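Local coordinates for glyoxalase family protein (Listeria monocytogenes, PDB 2P7O), which catalyses the hydration of the antibiotic fosfomycin, probably with manganese as its cofactor, and so gives the bacterium resistance to the drug, at residues N16-T19 / A20-N24; E81-E84 / R85-L89. All coordinates share one frame; numbering follows the deposited sequence.

Overall arrangement
Contacts 1 and 2 each cover about two and a half turns of a different helix, 15-26 and 79-89, joining side chains roughly one turn apart; their centres lie about 13 Å apart. Each helix packs on its own four-stranded mixed sheet, and the two helices meet where Phe21 CD1 comes 3.4 Å from Leu89 CD2. Both contacts are partly buried, but contact 1 sits deeper, with half of its touching residues buried. Contact 2 is more of a surface patch, where Glu81 and Arg85 pair by charge and the arginine lies over Tyr82. In both, threonine hydroxyls bond back to preceding carbonyls; contact 1 adds the Thr19-Lys45 bond, and contact 2 alone has a salt bridge and cation-pi contact.

Contact 1. Residues N16-T19 / A20-N24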
loop_
_atom_site.group_PDB
_atom_site.type_symbol
_atom_site.label_atom_id
_atom_site.label_comp_id
_atom_site.label_asym_id
_atom_site.label_seq_id
_atom_site.Cartn_x
_atom_site.Cartn_y
_atom_site.Cartn_z
ATOM N N ASN A 16 7.156 12.327 -13.756
ATOM C CA ASN A 16 8.531 12.825 -13.578
ATOM C C ASN A 16 8.732 13.379 -12.188
ATOM O O ASN A 16 9.814 13.179 -11.593
ATOM C CB ASN A 16 8.825 13.869 -14.642
ATOM C CG ASN A 16 9.319 13.248 -15.960
ATOM O OD1 ASN A 16 9.356 12.035 -16.162
ATOM N ND2 ASN A 16 9.622 14.104 -16.950
ATOM N N LYS A 17 7.716 14.071 -11.659
ATOM C CA LYS A 17 7.771 14.560 -10.283
ATOM C C LYS A 17 7.840 13.377 -9.322
ATOM O O LYS A 17 8.639 13.335 -8.389
ATOM C CB LYS A 17 6.511 15.413 -9.953
ATOM C CG LYS A 17 6.693 16.717 -10.744
ATOM C CD LYS A 17 5.463 17.593 -10.541
ATOM C CE LYS A 17 5.756 19.062 -10.829
ATOM N NZ LYS A 17 4.587 19.892 -10.369
ATOM N N THR A 18 7.001 12.359 -9.568
ATOM C CA THR A 18 7.030 11.236 -8.640
ATOM C C THR A 18 8.327 10.465 -8.701
ATOM O O THR A 18 8.758 9.934 -7.702
ATOM C CB THR A 18 5.791 10.381 -8.883
ATOM O OG1 THR A 18 4.695 11.336 -8.719
ATOM C CG2 THR A 18 5.664 9.204 -7.937
ATOM N N THR A 19 8.914 10.335 -9.878
ATOM C CA THR A 19 10.235 9.682 -9.991
ATOM C C THR A 19 11.243 10.366 -9.072
ATOM O O THR A 19 12.058 9.759 -8.387
ATOM C CB THR A 19 10.688 9.805 -11.456
ATOM O OG1 THR A 19 9.835 8.892 -12.199
ATOM C CG2 THR A 19 12.109 9.285 -11.604
ATOM N N ALA A 20 11.166 11.692 -9.025
ATOM C CA ALA A 20 12.163 12.436 -8.246
ATOM C C ALA A 20 11.871 12.230 -6.764
ATOM O O ALA A 20 12.858 12.066 -6.008
ATOM C CB ALA A 20 12.133 13.875 -8.658
ATOM N N PHE A 21 10.582 12.222 -6.366
ATOM C CA PHE A 21 10.220 11.945 -4.982
ATOM C C PHE A 21 10.795 10.599 -4.524
ATOM O O PHE A 21 11.477 10.483 -3.494
ATOM C CB PHE A 21 8.670 11.949 -4.959
ATOM C CG PHE A 21 8.120 11.619 -3.580
ATOM C CD1 PHE A 21 8.091 12.560 -2.583
ATOM C CD2 PHE A 21 7.640 10.353 -3.355
ATOM C CE1 PHE A 21 7.644 12.256 -1.309
ATOM C CE2 PHE A 21 7.190 10.020 -2.090
ATOM C CZ PHE A 21 7.135 10.991 -1.101
ATOM N N LEU A 22 10.549 9.545 -5.322
ATOM C CA LEU A 22 10.884 8.196 -4.932
ATOM C C LEU A 22 12.403 7.969 -4.884
ATOM O O LEU A 22 12.889 7.238 -4.032
ATOM C CB LEU A 22 10.288 7.163 -5.904
ATOM C CG LEU A 22 8.765 7.065 -5.914
ATOM C CD1 LEU A 22 8.338 6.082 -6.987
ATOM C CD2 LEU A 22 8.292 6.645 -4.509
ATOM N N GLN A 23 13.068 8.510 -5.899
ATOM C CA GLN A 23 14.512 8.439 -6.054
ATOM C C GLN A 23 15.243 9.310 -5.012
ATOM O O GLN A 23 16.169 8.868 -4.331
ATOM C CB GLN A 23 14.936 8.989 -7.445
ATOM C CG GLN A 23 14.717 7.947 -8.559
ATOM C CD GLN A 23 15.181 8.423 -9.933
ATOM O OE1 GLN A 23 15.385 9.602 -10.210
ATOM N NE2 GLN A 23 15.386 7.436 -10.799
ATOM N N ASN A 24 14.866 10.579 -4.883
ATOM C CA ASN A 24 15.593 11.395 -3.885
ATOM C C ASN A 24 15.339 10.875 -2.482
ATOM O O ASN A 24 16.344 10.779 -1.775
ATOM C CB ASN A 24 15.171 12.860 -3.985
ATOM C CG ASN A 24 16.008 13.775 -3.124
ATOM O OD1 ASN A 24 17.060 14.272 -3.564
ATOM N ND2 ASN A 24 15.614 14.054 -1.901
#
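Thr19 and Gln23 meet one turn apart on helix 15-26, where they run alongside each other in the same direction. The Thr19 methyl makes van der Waals contact with the Gln23 amide: CG2 stands anti to the backbone N (beside the carbonyl carbon), which turns it along the helix toward Gln23, and Thr19 CG2 lies 3.6 Å from Gln23 CD. The Gln23 chain is extended beyond CG. A looser, purely aliphatic contact joins Thr18 CG2 and Leu22 CD1, 4.2 Å apart.

The hydrogen bonds across the contact are between backbone atoms. Phe21 N to Lys17 O, Leu22 N to Thr18 O and Gln23 N to Thr19 O are each 3.0 Å long. Ala20 N has two acceptors: a longer, more bent bond runs to Asn16 O (3.3 Å, N-H...O angle 145°), and a weak one to Lys17 O.

Two hydroxyls work outside the two segments. Thr19 OG1, anti to its own carbonyl carbon, bonds back to Leu15 O and also to Lys45 NZ on strand 44-49; Thr18 OG1 bonds to Asp14 O.

Buried side chains face the rest of the fold. Thr19 and Leu22 touch Phe47 of strand 44-49, Thr18 touches Asp113, and Phe21 packs on Asp111 and Phe112. The helix is amphipathic here: the buried hydroxyls are satisfied, Thr18 by one carbonyl and Thr19 by a carbonyl and a lysine, which is consistent with their place on the packed side, where their methyls pack, while Asn16 and Lys17 remain at the surface.

Contact 2. Residues E81-E84 / R85-L89; sequences EYTE and RIKAL
Arg85 NH2 sits over one face of the Tyr82 ring, 3.6 Å from Tyr82 CZ, with ring and guanidinium planes 35° apart. Arg85 CZ is 4.6 Å from the ring centroid, an off-centre cation-pi contact. The Glu81 carboxylate oxygens lie on the opposite side of the guanidinium plane from the ring: Glu81 OE2 is 3.1 Å from Arg85 NE, a salt bridge of charges alone, since the oxygen lies well out of that plane and no N-H points at it. A bend at chi2 (-97°) brings the carboxylate there. Ile74 and Ile107 also touch the Tyr82 side chain, and its hydroxyl makes a weak hydrogen bond to Met1 N of the second subunit.

Thr83 and Lys87 run alongside each other, with Thr83 CG2 3.8 Å from Lys87 NZ; the Thr83 hydroxyl bonds to Val79 O. Backbone bonds follow the i to i+4 pattern, among them Arg85 N to Glu81 O and Lys87 N to Thr83 O, both 3.0 Å.

Ile86 turns inward onto Phe109, Met93 and Ile25. Such an amphipathic helix, charged outside and packed on the sheet of strand 106-110 inside, belongs to the beta-alpha-beta-beta-beta module of the glyoxalase (vicinal oxygen chelate) fold.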
loop_
_atom_site.group_PDB
_atom_site.type_symbol
_atom_site.label_atom_id
_atom_site.label_comp_id
_atom_site.label_asym_id
_atom_site.label_seq_id
_atom_site.Cartn_x
_atom_site.Cartn_y
_atom_site.Cartn_z
ATOM N N GLU A 81 18.488 12.701 9.104
ATOM C CA GLU A 81 18.970 12.808 7.726
ATOM C C GLU A 81 17.836 12.673 6.710
ATOM O O GLU A 81 17.742 13.435 5.728
ATOM C CB GLU A 81 20.040 11.724 7.460
ATOM C CG GLU A 81 21.068 12.118 6.398
ATOM C CD GLU A 81 20.676 11.531 5.052
ATOM O OE1 GLU A 81 20.837 10.294 4.975
ATOM O OE2 GLU A 81 20.148 12.307 4.215
ATOM N N TYR A 82 16.973 11.679 6.921
ATOM C CA TYR A 82 15.819 11.548 6.014
ATOM C C TYR A 82 14.905 12.750 6.165
ATOM O O TYR A 82 14.269 13.192 5.220
ATOM C CB TYR A 82 15.059 10.227 6.279
ATOM C CG TYR A 82 15.649 9.045 5.537
ATOM C CD1 TYR A 82 16.452 8.102 6.165
ATOM C CD2 TYR A 82 15.362 8.780 4.200
ATOM C CE1 TYR A 82 16.982 7.008 5.523
ATOM C CE2 TYR A 82 15.885 7.707 3.539
ATOM C CZ TYR A 82 16.690 6.809 4.195
ATOM O OH TYR A 82 17.228 5.718 3.510
ATOM N N THR A 83 14.780 13.241 7.414
ATOM C CA THR A 83 13.926 14.411 7.589
ATOM C C THR A 83 14.399 15.561 6.703
ATOM O O THR A 83 13.601 16.305 6.099
ATOM C CB THR A 83 13.859 14.844 9.057
ATOM O OG1 THR A 83 13.204 13.791 9.813
ATOM C CG2 THR A 83 13.018 16.100 9.235
ATOM N N GLU A 84 15.712 15.651 6.599
ATOM C CA GLU A 84 16.258 16.729 5.751
ATOM C C GLU A 84 15.969 16.470 4.273
ATOM O O GLU A 84 15.777 17.368 3.435
ATOM C CB GLU A 84 17.794 16.694 5.895
ATOM C CG GLU A 84 18.265 16.916 7.326
ATOM C CD GLU A 84 18.575 18.371 7.597
ATOM O OE1 GLU A 84 19.446 18.928 6.890
ATOM O OE2 GLU A 84 17.971 18.945 8.540
ATOM N N ARG A 85 16.186 15.189 3.920
ATOM C CA ARG A 85 16.007 14.866 2.500
ATOM C C ARG A 85 14.585 15.210 2.108
ATOM O O ARG A 85 14.382 15.664 0.967
ATOM C CB ARG A 85 16.437 13.439 2.266
ATOM C CG ARG A 85 17.962 13.294 2.109
ATOM C CD ARG A 85 18.128 11.991 1.333
ATOM N NE ARG A 85 18.275 10.847 2.217
ATOM C CZ ARG A 85 18.931 9.772 1.745
ATOM N NH1 ARG A 85 19.384 9.884 0.499
ATOM N NH2 ARG A 85 19.153 8.724 2.487
ATOM N N ILE A 86 13.605 15.017 3.007
ATOM C CA ILE A 86 12.211 15.281 2.650
ATOM C C ILE A 86 11.902 16.758 2.596
ATOM O O ILE A 86 11.197 17.242 1.702
ATOM C CB ILE A 86 11.322 14.648 3.761
ATOM C CG1 ILE A 86 11.752 13.201 3.958
ATOM C CG2 ILE A 86 9.870 14.817 3.344
ATOM C CD1 ILE A 86 10.967 12.277 3.083
ATOM N N LYS A 87 12.381 17.511 3.585
ATOM C CA LYS A 87 12.069 18.954 3.563
ATOM C C LYS A 87 12.653 19.610 2.311
ATOM O O LYS A 87 12.043 20.389 1.602
ATOM C CB LYS A 87 12.643 19.653 4.801
ATOM C CG LYS A 87 12.239 19.139 6.153
ATOM C CD LYS A 87 13.132 19.679 7.279
ATOM C CE LYS A 87 12.301 20.204 8.436
ATOM N NZ LYS A 87 12.796 19.870 9.794
ATOM N N ALA A 88 13.898 19.278 2.004
ATOM C CA ALA A 88 14.543 19.724 0.776
ATOM C C ALA A 88 13.697 19.507 -0.464
ATOM O O ALA A 88 13.836 20.335 -1.384
ATOM C CB ALA A 88 15.881 18.982 0.567
ATOM N N LEU A 89 12.857 18.486 -0.460
ATOM C CA LEU A 89 12.031 18.271 -1.648
ATOM C C LEU A 89 10.817 19.193 -1.564
ATOM O O LEU A 89 10.295 19.510 -2.633
ATOM C CB LEU A 89 11.655 16.823 -1.890
ATOM C CG LEU A 89 11.147 16.358 -3.247
ATOM C CD1 LEU A 89 12.272 16.101 -4.233
ATOM C CD2 LEU A 89 10.335 15.077 -3.126
#